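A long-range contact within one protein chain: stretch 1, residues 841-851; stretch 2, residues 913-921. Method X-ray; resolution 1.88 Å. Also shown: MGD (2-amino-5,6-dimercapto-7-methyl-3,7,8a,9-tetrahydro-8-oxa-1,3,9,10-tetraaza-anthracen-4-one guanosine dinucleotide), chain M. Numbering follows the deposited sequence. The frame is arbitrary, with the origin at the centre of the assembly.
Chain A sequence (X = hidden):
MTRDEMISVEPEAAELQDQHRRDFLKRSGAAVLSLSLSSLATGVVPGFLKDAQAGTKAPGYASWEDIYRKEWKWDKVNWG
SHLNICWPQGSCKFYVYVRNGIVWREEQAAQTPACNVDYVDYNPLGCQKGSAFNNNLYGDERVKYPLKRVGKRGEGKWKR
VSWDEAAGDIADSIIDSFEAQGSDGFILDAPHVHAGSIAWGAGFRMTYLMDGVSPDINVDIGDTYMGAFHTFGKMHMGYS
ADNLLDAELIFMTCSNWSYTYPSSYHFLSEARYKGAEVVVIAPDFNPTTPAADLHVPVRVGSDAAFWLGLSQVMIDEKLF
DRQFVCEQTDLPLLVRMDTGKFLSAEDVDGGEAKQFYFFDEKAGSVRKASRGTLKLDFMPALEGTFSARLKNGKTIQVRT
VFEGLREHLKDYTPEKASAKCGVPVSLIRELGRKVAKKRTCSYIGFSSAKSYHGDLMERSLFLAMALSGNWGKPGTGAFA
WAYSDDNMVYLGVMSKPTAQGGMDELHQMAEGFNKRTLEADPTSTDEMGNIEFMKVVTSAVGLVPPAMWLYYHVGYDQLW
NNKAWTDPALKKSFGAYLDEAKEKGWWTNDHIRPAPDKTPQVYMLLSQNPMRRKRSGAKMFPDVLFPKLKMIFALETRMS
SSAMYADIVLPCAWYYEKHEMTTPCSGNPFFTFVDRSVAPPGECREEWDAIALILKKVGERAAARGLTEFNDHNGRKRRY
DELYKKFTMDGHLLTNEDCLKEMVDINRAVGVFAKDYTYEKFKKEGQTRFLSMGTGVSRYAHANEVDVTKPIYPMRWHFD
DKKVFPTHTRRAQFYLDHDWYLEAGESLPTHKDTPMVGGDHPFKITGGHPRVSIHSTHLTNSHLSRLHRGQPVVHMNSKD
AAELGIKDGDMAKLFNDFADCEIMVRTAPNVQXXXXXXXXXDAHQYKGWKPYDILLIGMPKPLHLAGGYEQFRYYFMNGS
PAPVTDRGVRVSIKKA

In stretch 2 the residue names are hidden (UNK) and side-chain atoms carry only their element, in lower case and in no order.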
# COMPACT_ATOMS: atom_id res chain seq x y z
N HIS A 841 -1.18 -17.54 25.85
CA HIS A 841 0.03 -17.45 25.10
C HIS A 841 0.47 -16.04 25.23
O HIS A 841 -0.36 -15.16 25.41
CB HIS A 841 -0.22 -17.82 23.62
CG HIS A 841 -0.48 -19.29 23.41
ND1 HIS A 841 -1.75 -19.81 23.31
CD2 HIS A 841 0.36 -20.33 23.32
CE1 HIS A 841 -1.68 -21.12 23.20
NE2 HIS A 841 -0.41 -21.47 23.19
N PRO A 842 1.77 -15.80 25.17
CA PRO A 842 2.28 -14.52 25.62
C PRO A 842 2.25 -13.35 24.65
O PRO A 842 2.31 -12.23 25.13
CB PRO A 842 3.72 -14.84 26.01
CG PRO A 842 4.10 -15.83 25.07
CD PRO A 842 2.87 -16.68 24.76
N PHE A 843 2.15 -13.55 23.33
CA PHE A 843 2.12 -12.40 22.43
C PHE A 843 0.67 -12.05 22.15
O PHE A 843 -0.20 -12.92 22.14
CB PHE A 843 2.83 -12.63 21.11
CG PHE A 843 4.31 -12.81 21.25
CD1 PHE A 843 4.82 -14.03 21.63
CD2 PHE A 843 5.20 -11.73 21.04
CE1 PHE A 843 6.19 -14.21 21.79
CE2 PHE A 843 6.57 -11.91 21.20
CZ PHE A 843 7.06 -13.14 21.55
N LYS A 844 0.43 -10.77 21.94
CA LYS A 844 -0.83 -10.28 21.39
C LYS A 844 -0.58 -9.89 19.95
O LYS A 844 0.27 -9.04 19.66
CB LYS A 844 -1.35 -9.10 22.20
CG LYS A 844 -2.07 -9.52 23.44
CD LYS A 844 -2.84 -8.33 23.97
CE LYS A 844 -3.64 -8.69 25.17
NZ LYS A 844 -4.36 -7.49 25.65
N ILE A 845 -1.31 -10.54 19.03
CA ILE A 845 -1.07 -10.33 17.63
C ILE A 845 -2.00 -9.24 17.12
O ILE A 845 -3.22 -9.29 17.34
CB ILE A 845 -1.20 -11.67 16.83
CG1 ILE A 845 -0.68 -11.49 15.40
CG2 ILE A 845 -2.66 -12.25 16.87
CD1 ILE A 845 -0.20 -12.85 14.82
N THR A 846 -1.42 -8.29 16.43
CA THR A 846 -2.17 -7.27 15.78
C THR A 846 -1.88 -7.30 14.27
O THR A 846 -0.98 -8.02 13.79
CB THR A 846 -1.88 -5.85 16.36
OG1 THR A 846 -0.53 -5.46 16.09
CG2 THR A 846 -2.18 -5.79 17.89
N GLY A 847 -2.66 -6.54 13.52
CA GLY A 847 -2.50 -6.46 12.09
C GLY A 847 -2.66 -5.08 11.51
O GLY A 847 -2.50 -4.07 12.19
N GLY A 848 -3.02 -5.05 10.23
CA GLY A 848 -3.24 -3.77 9.57
C GLY A 848 -3.36 -4.07 8.11
O GLY A 848 -2.95 -5.14 7.62
N HIS A 849 -3.98 -3.17 7.39
CA HIS A 849 -4.13 -3.37 6.00
C HIS A 849 -2.78 -3.09 5.37
O HIS A 849 -2.05 -2.24 5.84
CB HIS A 849 -5.26 -2.48 5.50
CG HIS A 849 -6.61 -3.06 5.80
ND1 HIS A 849 -7.66 -3.03 4.91
CD2 HIS A 849 -7.02 -3.83 6.83
CE1 HIS A 849 -8.68 -3.72 5.40
NE2 HIS A 849 -8.32 -4.19 6.59
N PRO A 850 -2.43 -3.85 4.37
CA PRO A 850 -1.11 -3.83 3.81
C PRO A 850 -0.77 -2.53 3.14
O PRO A 850 -1.56 -1.96 2.40
CB PRO A 850 -1.12 -4.97 2.81
CG PRO A 850 -2.54 -5.28 2.57
CD PRO A 850 -3.30 -4.87 3.76
N ARG A 851 0.43 -2.06 3.40
CA ARG A 851 1.00 -1.01 2.58
C ARG A 851 1.07 -1.49 1.14
O ARG A 851 0.78 -0.71 0.20
CB ARG A 851 2.40 -0.70 3.00
CG ARG A 851 3.09 0.18 2.01
CD ARG A 851 4.48 0.56 2.46
NE ARG A 851 4.47 1.61 3.42
CZ ARG A 851 5.37 1.80 4.37
NH1 ARG A 851 6.29 0.88 4.64
NH2 ARG A 851 5.23 2.84 5.15
N UNK A 913 7.12 -4.66 22.97
CA UNK A 913 7.34 -5.99 23.54
C UNK A 913 6.06 -6.79 23.76
O UNK A 913 5.10 -6.27 24.35
c UNK A 913 7.98 -5.68 24.90
c UNK A 913 8.81 -4.43 24.62
c UNK A 913 7.85 -3.62 23.73
N UNK A 914 6.08 -8.04 23.31
CA UNK A 914 4.96 -9.00 23.43
C UNK A 914 3.78 -8.63 22.55
O UNK A 914 2.73 -9.21 22.65
c UNK A 914 5.69 -9.64 25.84
c UNK A 914 4.54 -9.22 24.88
n UNK A 914 8.79 -9.73 26.19
c UNK A 914 6.62 -10.71 25.28
c UNK A 914 7.86 -10.95 26.21
N UNK A 915 3.99 -7.70 21.66
CA UNK A 915 3.11 -7.51 20.51
C UNK A 915 3.80 -8.23 19.35
O UNK A 915 5.03 -8.24 19.29
o UNK A 915 3.26 -3.61 18.81
n UNK A 915 1.38 -3.79 17.62
c UNK A 915 2.13 -5.68 18.93
c UNK A 915 2.96 -6.02 20.20
c UNK A 915 2.31 -4.26 18.45
N UNK A 916 3.05 -8.79 18.41
CA UNK A 916 3.64 -9.07 17.09
C UNK A 916 2.58 -8.68 16.07
O UNK A 916 1.38 -8.60 16.40
s UNK A 916 2.65 -11.71 17.14
c UNK A 916 4.04 -10.53 16.92
N UNK A 917 3.03 -8.42 14.86
CA UNK A 917 2.20 -7.82 13.85
C UNK A 917 2.29 -8.58 12.55
O UNK A 917 3.41 -8.84 12.06
c UNK A 917 3.47 -4.20 14.61
c UNK A 917 2.80 -5.58 14.83
c UNK A 917 1.79 -5.72 12.49
c UNK A 917 2.70 -6.41 13.54
N UNK A 918 1.14 -8.89 11.96
CA UNK A 918 1.09 -9.37 10.58
C UNK A 918 0.05 -8.57 9.83
O UNK A 918 -1.13 -8.62 10.15
c UNK A 918 0.72 -11.38 9.06
c UNK A 918 1.64 -11.75 11.40
c UNK A 918 0.72 -10.89 10.51
N UNK A 919 0.52 -7.75 8.90
CA UNK A 919 -0.33 -7.03 7.96
C UNK A 919 -0.74 -8.09 6.98
O UNK A 919 0.08 -8.92 6.65
c UNK A 919 0.79 -2.97 9.47
c UNK A 919 2.13 -3.00 9.78
c UNK A 919 0.26 -3.94 8.64
c UNK A 919 2.93 -4.00 9.32
o UNK A 919 2.60 -2.06 10.63
c UNK A 919 1.06 -4.94 8.14
c UNK A 919 0.49 -5.98 7.22
c UNK A 919 2.42 -4.94 8.47
N UNK A 920 -2.01 -8.15 6.59
CA UNK A 920 -2.47 -9.42 6.03
C UNK A 920 -1.90 -9.78 4.69
O UNK A 920 -1.43 -8.91 3.94
c UNK A 920 -5.53 -7.63 5.76
c UNK A 920 -6.27 -6.93 3.63
c UNK A 920 -6.28 -6.77 4.96
c UNK A 920 -3.99 -9.57 6.06
c UNK A 920 -4.73 -8.75 3.84
c UNK A 920 -5.46 -7.91 3.04
c UNK A 920 -4.75 -8.61 5.20
N UNK A 921 -1.95 -11.08 4.39
CA UNK A 921 -1.42 -11.65 3.16
C UNK A 921 -2.46 -12.63 2.64
O UNK A 921 -3.32 -13.11 3.41
c UNK A 921 -0.12 -12.40 3.46
c UNK A 921 3.59 -8.66 2.52
c UNK A 921 2.59 -9.90 4.24
n UNK A 921 2.26 -10.38 5.48
c UNK A 921 3.50 -8.93 3.87
c UNK A 921 1.25 -11.31 5.34
c UNK A 921 0.93 -11.48 4.03
c UNK A 921 1.74 -10.56 3.30
c UNK A 921 2.81 -9.34 1.58
c UNK A 921 1.91 -10.29 1.94
PB MGD M . -5.60 -0.73 10.23
O1B MGD M . -4.74 -0.91 9.03
O2B MGD M . -6.19 -1.98 10.79
O3B MGD M . -6.79 0.29 10.07
O3A MGD M . -7.01 0.94 7.62
PA MGD M . -6.99 1.57 9.08
O1A MGD M . -5.87 2.50 9.10
O2A MGD M . -8.31 2.07 9.43
O5' MGD M . -4.76 -0.02 11.40
C5' MGD M . -3.49 -0.57 11.78
C4' MGD M . -3.03 0.05 13.10
O4' MGD M . -3.87 -0.36 14.16
C3' MGD M . -1.72 -0.65 13.37
O3' MGD M . -0.69 0.15 12.82
C2' MGD M . -1.68 -0.69 14.91
O2' MGD M . -0.61 0.14 15.38
C1' MGD M . -3.05 -0.15 15.32
N9 MGD M . -3.57 -0.96 16.45
C8 MGD M . -3.74 -2.29 16.51
N7 MGD M . -4.28 -2.64 17.69
C5 MGD M . -4.47 -1.48 18.37
C6 MGD M . -4.95 -1.14 19.63
O6 MGD M . -5.34 -1.94 20.49
N1 MGD M . -4.99 0.22 19.95
C2 MGD M . -4.54 1.26 19.11
N2 MGD M . -4.60 2.57 19.53
N3 MGD M . -4.11 0.90 17.90
C4 MGD M . -4.05 -0.42 17.55
C10 MGD M . -7.95 -0.02 7.26
C11 MGD M . -8.54 0.38 5.93
O11 MGD M . -7.52 0.49 5.03
C12 MGD M . -9.66 -0.54 5.42
S12 MGD M . -10.78 -1.33 6.52
C13 MGD M . -9.79 -0.76 4.07
S13 MGD M . -11.07 -1.78 3.50
C14 MGD M . -8.84 -0.15 3.10
N15 MGD M . -7.86 -1.21 2.75
C16 MGD M . -6.54 -0.88 2.37
C17 MGD M . -5.65 -1.81 1.90
O17 MGD M . -5.96 -3.03 1.80
N18 MGD M . -4.35 -1.37 1.55
C19 MGD M . -3.97 -0.07 1.65
N19 MGD M . -2.70 0.24 1.30
N20 MGD M . -4.85 0.80 2.15
C21 MGD M . -6.11 0.43 2.47
N22 MGD M . -7.01 1.37 2.97
C23 MGD M . -8.10 1.01 3.83
O HOH W 1 -3.66 -7.81 9.16

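Position 913 has three side-chain carbons that close a ring onto the backbone N. It makes no contact with stretch 1. It is Pro-913.

Position 914 carries four carbons in a row ending in a nitrogen. Its CB lies 3.8 Å from Pro-842 O, and the end of the chain leads away. This is Lys-914. Its backbone O accepts a hydrogen bond from Lys-844 N at 2.9 Å.

Position 915 has three carbons, the third bearing one oxygen and one nitrogen. The nitrogen lies 3.0 Å from Thr-846 OG1. The pattern is an amide, and the length makes it Gln-915. Its NE2 donates to Thr-846 OG1, a side-chain bond running alongside the backbone ladder.

Position 916 has one carbon and then a sulfur. The sulfur lies 3.8 Å from Ile-845 CG1 and 4.1 Å from Phe-843 CB. It is Cys-916. Its backbone N donates to Lys-844 O at 3.1 Å, and its O accepts from Thr-846 N at 2.8 Å.

Position 917 has four carbons, forked at the first, with one arm two carbons long. A side-chain carbon lies 3.6 Å from Thr-846 OG1. This is Ile-917. That carbon is CG1, on the sheet face shared with Gln-915.

Position 918 has one carbon carrying two more. One of the two end carbons lies 4.0 Å from Ile-845 CD1. It is Val-918, and that carbon is CG2. Its N donates to Thr-846 O at 2.9 Å. Water 1 joins its O (2.8 Å) to Gly-848 N (3.0 Å), spanning a gap of 4.0 Å between those two backbone atoms.

Position 919 has one carbon and a six-carbon ring bearing an oxygen. Gly-848 O lies at the ring edge, near its plane. It is Tyr-919. Gly-848 has no side chain; an ideal CB there would sit 2.9 Å from Tyr-919 CD1, a clash.

Position 920 has one carbon and a plain six-carbon ring. Pro-850 CD packs over the ring face, 3.7 Å from the centroid. It is Phe-920. Its edge points at the face of His-849.

Position 921 has one carbon and fused five- and six-membered rings holding one nitrogen. It makes no direct contact with stretch 1. It is Trp-921.

The contact begins as a parallel pairing of two short strands. Backbone bonds alternate between them, while Ile-845 and Cys-916 pack on one face and Thr-846, Gln-915 and Ile-917 share the other. Beyond the ladder, a weak bond from Phe-920 N to Gly-848 O (3.3 Å) continues the link, and aromatic and proline packing takes over. His-849 lies between Phe-920 and MGD, and its N donates to MGD O1B at 2.9 Å. The pairing thus leads directly into the cofactor site.

Stretch 2, residues 913-921: PKQCIVYFW
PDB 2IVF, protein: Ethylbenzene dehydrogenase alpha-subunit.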